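Local coordinates for protein Ifi204 (Mus musculus domesticus, PDB 5YZW) that probably acts as an interferon-inducible DNA sensor in immunity, recognising DNA through its HIN domains, at residues 38-43 with 91-96; 59-64 with 83-88. All blocks are in the same frame, centred on the assembly; numbering follows the deposited sequence.

Contact 1 of 2, residues 38-43 with 91-96; sequences ATETEF and TMVISN
M92 reaches over the start of the turn A38-F43 with its terminal methyl, CE, which rests on main chain more than on side chain. Its CG lies anti to the backbone N (chi1 -163°), and beyond it the chain runs extended, a long unbranched arm suited to bridging from one loop to another. M92 CE ends 3.6 Å from A38 O and also touches the CA of T39. The E40 and M92 side chains cross obliquely, E40 CG lying 3.9 Å from M92 CE. Farther out, the side chains of E40 and V93 cross at about a right angle, with E40 OE1 3.4 Å from V93 CG1. E40 thus packs its aliphatic CG against the methionine methyl, while OE1, at the exposed end of the residue, lies against a methyl of V93.

On the buried side stands I94. I94 CD1 lies 3.6 Å from T39 O. The same I94 CD1 is 4.1 Å from A38 CB, and the small alanine lets this branched residue come close to the end of strand 30-38. I94 also packs on M14 of strand 11-25.

T39 holds the turn in shape from within: T39 OG1 accepts the backbone N-H of E42, 3.0 Å from E42 N, an ST motif. On the other segment, S95 is the N-cap of helix 96-103, its OG bonded to the backbone N of L98. A water between the segments accepts from S95 N at 2.9 Å and faces the E40 carbonyl, a link too short to be other than doubtful.

Direct contact is therefore mainly van der Waals, methyl groups set against carbonyl oxygens and aliphatic carbons. Without direct polar bonds across it, the fit depends on the shape and reach of M92 and I94.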
loop_
_atom_site.group_PDB
_atom_site.type_symbol
_atom_site.label_atom_id
_atom_site.label_comp_id
_atom_site.label_asym_id
_atom_site.label_seq_id
_atom_site.Cartn_x
_atom_site.Cartn_y
_atom_site.Cartn_z
ATOM N N ALA A 38 -10.175 -8.594 1.505
ATOM C CA ALA A 38 -10.718 -9.433 0.443
ATOM C C ALA A 38 -12.152 -9.839 0.742
ATOM O O ALA A 38 -12.473 -10.211 1.875
ATOM C CB ALA A 38 -9.877 -10.697 0.245
ATOM N N THR A 39 -13.007 -9.764 -0.280
ATOM C CA THR A 39 -14.240 -10.550 -0.313
ATOM C C THR A 39 -13.873 -11.961 -0.744
ATOM O O THR A 39 -12.698 -12.294 -0.901
ATOM C CB THR A 39 -15.272 -9.948 -1.257
ATOM O OG1 THR A 39 -14.764 -9.978 -2.594
ATOM C CG2 THR A 39 -15.642 -8.517 -0.864
ATOM N N GLU A 40 -14.872 -12.818 -0.963
ATOM C CA GLU A 40 -14.571 -14.157 -1.461
ATOM C C GLU A 40 -14.038 -14.164 -2.896
ATOM O O GLU A 40 -13.365 -15.127 -3.282
ATOM C CB GLU A 40 -15.823 -15.042 -1.350
ATOM C CG GLU A 40 -16.415 -15.002 0.057
ATOM C CD GLU A 40 -17.267 -16.227 0.409
ATOM O OE1 GLU A 40 -16.707 -17.330 0.616
ATOM O OE2 GLU A 40 -18.504 -16.069 0.501
ATOM N N THR A 41 -14.281 -13.115 -3.692
ATOM C CA THR A 41 -13.807 -13.114 -5.076
ATOM C C THR A 41 -12.863 -11.972 -5.459
ATOM O O THR A 41 -12.252 -12.044 -6.532
ATOM C CB THR A 41 -15.000 -13.106 -6.045
ATOM O OG1 THR A 41 -15.763 -11.910 -5.863
ATOM C CG2 THR A 41 -15.899 -14.308 -5.799
ATOM N N GLU A 42 -12.720 -10.931 -4.641
ATOM C CA GLU A 42 -11.910 -9.772 -5.012
ATOM C C GLU A 42 -11.095 -9.305 -3.813
ATOM O O GLU A 42 -11.443 -9.572 -2.665
ATOM C CB GLU A 42 -12.767 -8.601 -5.498
ATOM C CG GLU A 42 -13.508 -8.813 -6.797
ATOM C CD GLU A 42 -14.404 -7.639 -7.113
ATOM O OE1 GLU A 42 -15.429 -7.467 -6.401
ATOM O OE2 GLU A 42 -14.070 -6.878 -8.051
ATOM N N PHE A 43 -10.000 -8.599 -4.080
ATOM C CA PHE A 43 -9.256 -7.968 -3.004
ATOM C C PHE A 43 -9.194 -6.470 -3.237
ATOM O O PHE A 43 -9.275 -5.993 -4.371
ATOM C CB PHE A 43 -7.855 -8.556 -2.835
ATOM C CG PHE A 43 -6.874 -8.182 -3.916
ATOM C CD1 PHE A 43 -6.752 -8.959 -5.055
ATOM C CD2 PHE A 43 -6.025 -7.096 -3.757
ATOM C CE1 PHE A 43 -5.832 -8.635 -6.041
ATOM C CE2 PHE A 43 -5.099 -6.765 -4.749
ATOM C CZ PHE A 43 -5.008 -7.541 -5.885
ATOM N N THR A 91 -17.794 -17.702 8.999
ATOM C CA THR A 91 -17.573 -18.605 7.886
ATOM C C THR A 91 -17.269 -17.744 6.667
ATOM O O THR A 91 -18.121 -17.483 5.818
ATOM C CB THR A 91 -18.792 -19.461 7.664
ATOM O OG1 THR A 91 -19.000 -20.219 8.858
ATOM C CG2 THR A 91 -18.559 -20.413 6.508
ATOM N N MET A 92 -16.044 -17.257 6.609
ATOM C CA MET A 92 -15.513 -16.696 5.385
ATOM C C MET A 92 -14.344 -17.568 4.970
ATOM O O MET A 92 -13.547 -17.991 5.813
ATOM C CB MET A 92 -15.070 -15.242 5.568
ATOM C CG MET A 92 -14.891 -14.492 4.262
ATOM S SD MET A 92 -15.170 -12.711 4.415
ATOM C CE MET A 92 -15.303 -12.305 2.687
ATOM N N VAL A 93 -14.260 -17.866 3.683
ATOM C CA VAL A 93 -13.118 -18.575 3.127
ATOM C C VAL A 93 -12.514 -17.728 2.009
ATOM O O VAL A 93 -13.232 -17.240 1.127
ATOM C CB VAL A 93 -13.515 -19.971 2.621
ATOM C CG1 VAL A 93 -14.761 -19.883 1.736
ATOM C CG2 VAL A 93 -12.342 -20.617 1.886
ATOM N N ILE A 94 -11.201 -17.537 2.062
ATOM C CA ILE A 94 -10.456 -16.806 1.044
ATOM C C ILE A 94 -9.583 -17.831 0.334
ATOM O O ILE A 94 -8.641 -18.371 0.928
ATOM C CB ILE A 94 -9.619 -15.675 1.659
ATOM C CG1 ILE A 94 -10.458 -14.887 2.672
ATOM C CG2 ILE A 94 -9.041 -14.751 0.581
ATOM C CD1 ILE A 94 -11.530 -14.018 2.040
ATOM N N SER A 95 -9.907 -18.123 -0.926
ATOM C CA SER A 95 -9.149 -19.115 -1.680
ATOM C C SER A 95 -7.665 -18.772 -1.671
ATOM O O SER A 95 -7.282 -17.599 -1.652
ATOM C CB SER A 95 -9.667 -19.197 -3.116
ATOM O OG SER A 95 -9.460 -17.977 -3.806
ATOM N N ASN A 96 -6.830 -19.814 -1.650
ATOM C CA ASN A 96 -5.389 -19.599 -1.624
ATOM C C ASN A 96 -4.921 -18.859 -2.870
ATOM O O ASN A 96 -3.968 -18.075 -2.807
ATOM C CB ASN A 96 -4.669 -20.941 -1.473
ATOM C CG ASN A 96 -3.216 -20.789 -1.041
ATOM O OD1 ASN A 96 -2.511 -19.879 -1.479
ATOM N ND2 ASN A 96 -2.762 -21.693 -0.178
HETATM O O HOH W 1 -12.239 -17.013 -2.201
#

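Contact 2 of 2, residues 59-64 with 83-88; sequences PRNIIA and VSDVNV
A64 and S84 form an antiparallel hydrogen-bonded pair, with A64 N giving to S84 O at 2.9 Å and S84 N to A64 O at 3.2 Å. This adds strand 83-84 to strand 62-71 in the first sheet of the HIN domain. Beside the pair the packing is close, and the small A64 CB fits beside S84 and V88. I62 and V88 slide past each other in opposite directions, and their CG2 methyls approach to 3.4 Å, tighter than usual for carbon. I63 packs against V83, I63 CB 3.9 Å from V83 CG1, two beta-branched residues suited to a strand.

The other side is polar and looser. N61 CG lies anti to the backbone N (chi1 -159°), and N61 ND2 gives a nearly straight bond (172°) to D85 OD2 at 3.2 Å, meeting it on the anti side, with amide and carboxylate planes 84° apart. The stronger partner of this nitrogen is K56 O, so the amide ties D85 to the preceding loop. An alanine at N61 would probably leave the D85 carboxylate and K56 O without this shared donor, freeing D85 to turn. A water donates to I62 O at 2.9 Å and weakly to D85 O, and accepts from V88 N.

Direction is thus set by backbone bonds and one amide, with the apolar groups supplying close fit.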
loop_
_atom_site.group_PDB
_atom_site.type_symbol
_atom_site.label_atom_id
_atom_site.label_comp_id
_atom_site.label_asym_id
_atom_site.label_seq_id
_atom_site.Cartn_x
_atom_site.Cartn_y
_atom_site.Cartn_z
ATOM N N PRO A 59 -4.951 -8.883 10.882
ATOM C CA PRO A 59 -5.013 -9.976 9.904
ATOM C C PRO A 59 -5.883 -11.128 10.397
ATOM O O PRO A 59 -5.756 -11.581 11.533
ATOM C CB PRO A 59 -3.547 -10.379 9.759
ATOM C CG PRO A 59 -2.790 -9.038 9.939
ATOM C CD PRO A 59 -3.574 -8.362 11.051
ATOM N N ARG A 60 -6.794 -11.581 9.530
ATOM C CA ARG A 60 -7.765 -12.668 9.697
ATOM C C ARG A 60 -9.064 -12.213 10.365
ATOM O O ARG A 60 -10.009 -12.989 10.414
ATOM C CB ARG A 60 -7.207 -13.883 10.459
ATOM C CG ARG A 60 -5.869 -14.358 9.909
ATOM C CD ARG A 60 -5.374 -15.630 10.575
ATOM N NE ARG A 60 -5.964 -16.848 10.012
ATOM C CZ ARG A 60 -6.109 -17.141 8.716
ATOM N NH1 ARG A 60 -5.681 -16.330 7.754
ATOM N NH2 ARG A 60 -6.675 -18.291 8.380
ATOM N N ASN A 61 -9.147 -10.982 10.865
ATOM C CA ASN A 61 -10.418 -10.459 11.359
ATOM C C ASN A 61 -11.379 -10.257 10.192
ATOM O O ASN A 61 -10.975 -9.878 9.092
ATOM C CB ASN A 61 -10.184 -9.136 12.094
ATOM C CG ASN A 61 -11.300 -8.771 13.060
ATOM O OD1 ASN A 61 -12.192 -9.586 13.372
ATOM N ND2 ASN A 61 -11.244 -7.535 13.561
ATOM N N ILE A 62 -12.659 -10.531 10.415
ATOM C CA ILE A 62 -13.678 -10.297 9.399
ATOM C C ILE A 62 -14.479 -9.071 9.818
ATOM O O ILE A 62 -14.844 -8.932 10.991
ATOM C CB ILE A 62 -14.559 -11.541 9.194
ATOM C CG1 ILE A 62 -13.668 -12.698 8.741
ATOM C CG2 ILE A 62 -15.563 -11.304 8.102
ATOM C CD1 ILE A 62 -14.336 -14.045 8.858
ATOM N N ILE A 63 -14.680 -8.139 8.878
ATOM C CA ILE A 63 -15.184 -6.805 9.202
ATOM C C ILE A 63 -16.158 -6.366 8.113
ATOM O O ILE A 63 -16.190 -6.926 7.014
ATOM C CB ILE A 63 -14.030 -5.759 9.365
ATOM C CG1 ILE A 63 -13.269 -5.575 8.057
ATOM C CG2 ILE A 63 -13.064 -6.146 10.493
ATOM C CD1 ILE A 63 -12.105 -4.528 8.118
ATOM N N ALA A 64 -16.974 -5.360 8.438
ATOM C CA ALA A 64 -17.967 -4.814 7.512
ATOM C C ALA A 64 -17.654 -3.334 7.325
ATOM O O ALA A 64 -17.556 -2.595 8.308
ATOM C CB ALA A 64 -19.405 -5.035 8.045
ATOM N N VAL A 83 -16.791 0.991 10.275
ATOM C CA VAL A 83 -16.361 -0.404 10.348
ATOM C C VAL A 83 -16.951 -1.052 11.598
ATOM O O VAL A 83 -16.919 -0.463 12.682
ATOM C CB VAL A 83 -14.818 -0.514 10.365
ATOM C CG1 VAL A 83 -14.391 -1.974 10.390
ATOM C CG2 VAL A 83 -14.187 0.222 9.151
ATOM N N SER A 84 -17.507 -2.259 11.445
ATOM C CA SER A 84 -17.944 -3.085 12.574
ATOM C C SER A 84 -17.380 -4.488 12.372
ATOM O O SER A 84 -17.050 -4.871 11.245
ATOM C CB SER A 84 -19.477 -3.114 12.699
ATOM O OG SER A 84 -20.038 -3.772 11.586
ATOM N N ASP A 85 -17.225 -5.253 13.480
ATOM C CA ASP A 85 -16.512 -6.531 13.386
ATOM C C ASP A 85 -17.032 -7.649 14.306
ATOM O O ASP A 85 -16.253 -8.530 14.692
ATOM C CB ASP A 85 -15.016 -6.335 13.677
ATOM C CG ASP A 85 -14.696 -6.242 15.175
ATOM O OD1 ASP A 85 -15.462 -5.606 15.939
ATOM O OD2 ASP A 85 -13.651 -6.803 15.581
ATOM N N VAL A 86 -18.319 -7.689 14.630
ATOM C CA VAL A 86 -18.807 -8.690 15.584
ATOM C C VAL A 86 -19.538 -9.796 14.825
ATOM O O VAL A 86 -20.699 -9.633 14.436
ATOM C CB VAL A 86 -19.686 -8.067 16.669
ATOM C CG1 VAL A 86 -20.194 -9.161 17.633
ATOM C CG2 VAL A 86 -18.901 -7.006 17.426
ATOM N N ASN A 87 -18.855 -10.936 14.640
ATOM C CA ASN A 87 -19.423 -12.160 14.055
ATOM C C ASN A 87 -20.169 -11.872 12.748
ATOM O O ASN A 87 -21.294 -12.327 12.522
ATOM C CB ASN A 87 -20.337 -12.880 15.066
ATOM C CG ASN A 87 -20.409 -14.391 14.835
ATOM O OD1 ASN A 87 -19.432 -15.108 15.034
ATOM N ND2 ASN A 87 -21.578 -14.876 14.425
ATOM N N VAL A 88 -19.526 -11.098 11.873
ATOM C CA VAL A 88 -20.170 -10.704 10.623
ATOM C C VAL A 88 -20.314 -11.906 9.692
ATOM O O VAL A 88 -21.383 -12.143 9.119
ATOM C CB VAL A 88 -19.392 -9.549 9.963
ATOM C CG1 VAL A 88 -19.721 -8.227 10.646
ATOM C CG2 VAL A 88 -17.914 -9.795 10.050
HETATM O O HOH W 2 -16.455 -10.531 12.779
#

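In the fold
Both contacts are partly buried and lie far from the centre of the chain, with their own centres about 13 Å apart, and contact 2 is nested within the loop that contact 1 closes. They meet directly where M92 CB packs 3.6 Å from I62 CD1. Strand 11-25 backs both, M14 touching I94 in the first and I62 in the second. Contact 2 extends a sheet of the first OB-like barrel, so it has backbone pairing, joined by apolar contacts and one amide-carboxylate bond. Contact 1 instead brings a hairpin turn against irregular chain leading to helix 96-103, where no strands pair. Exposed E40 touches V93 by van der Waals contact, whereas D85 OD2 is bonded to N61.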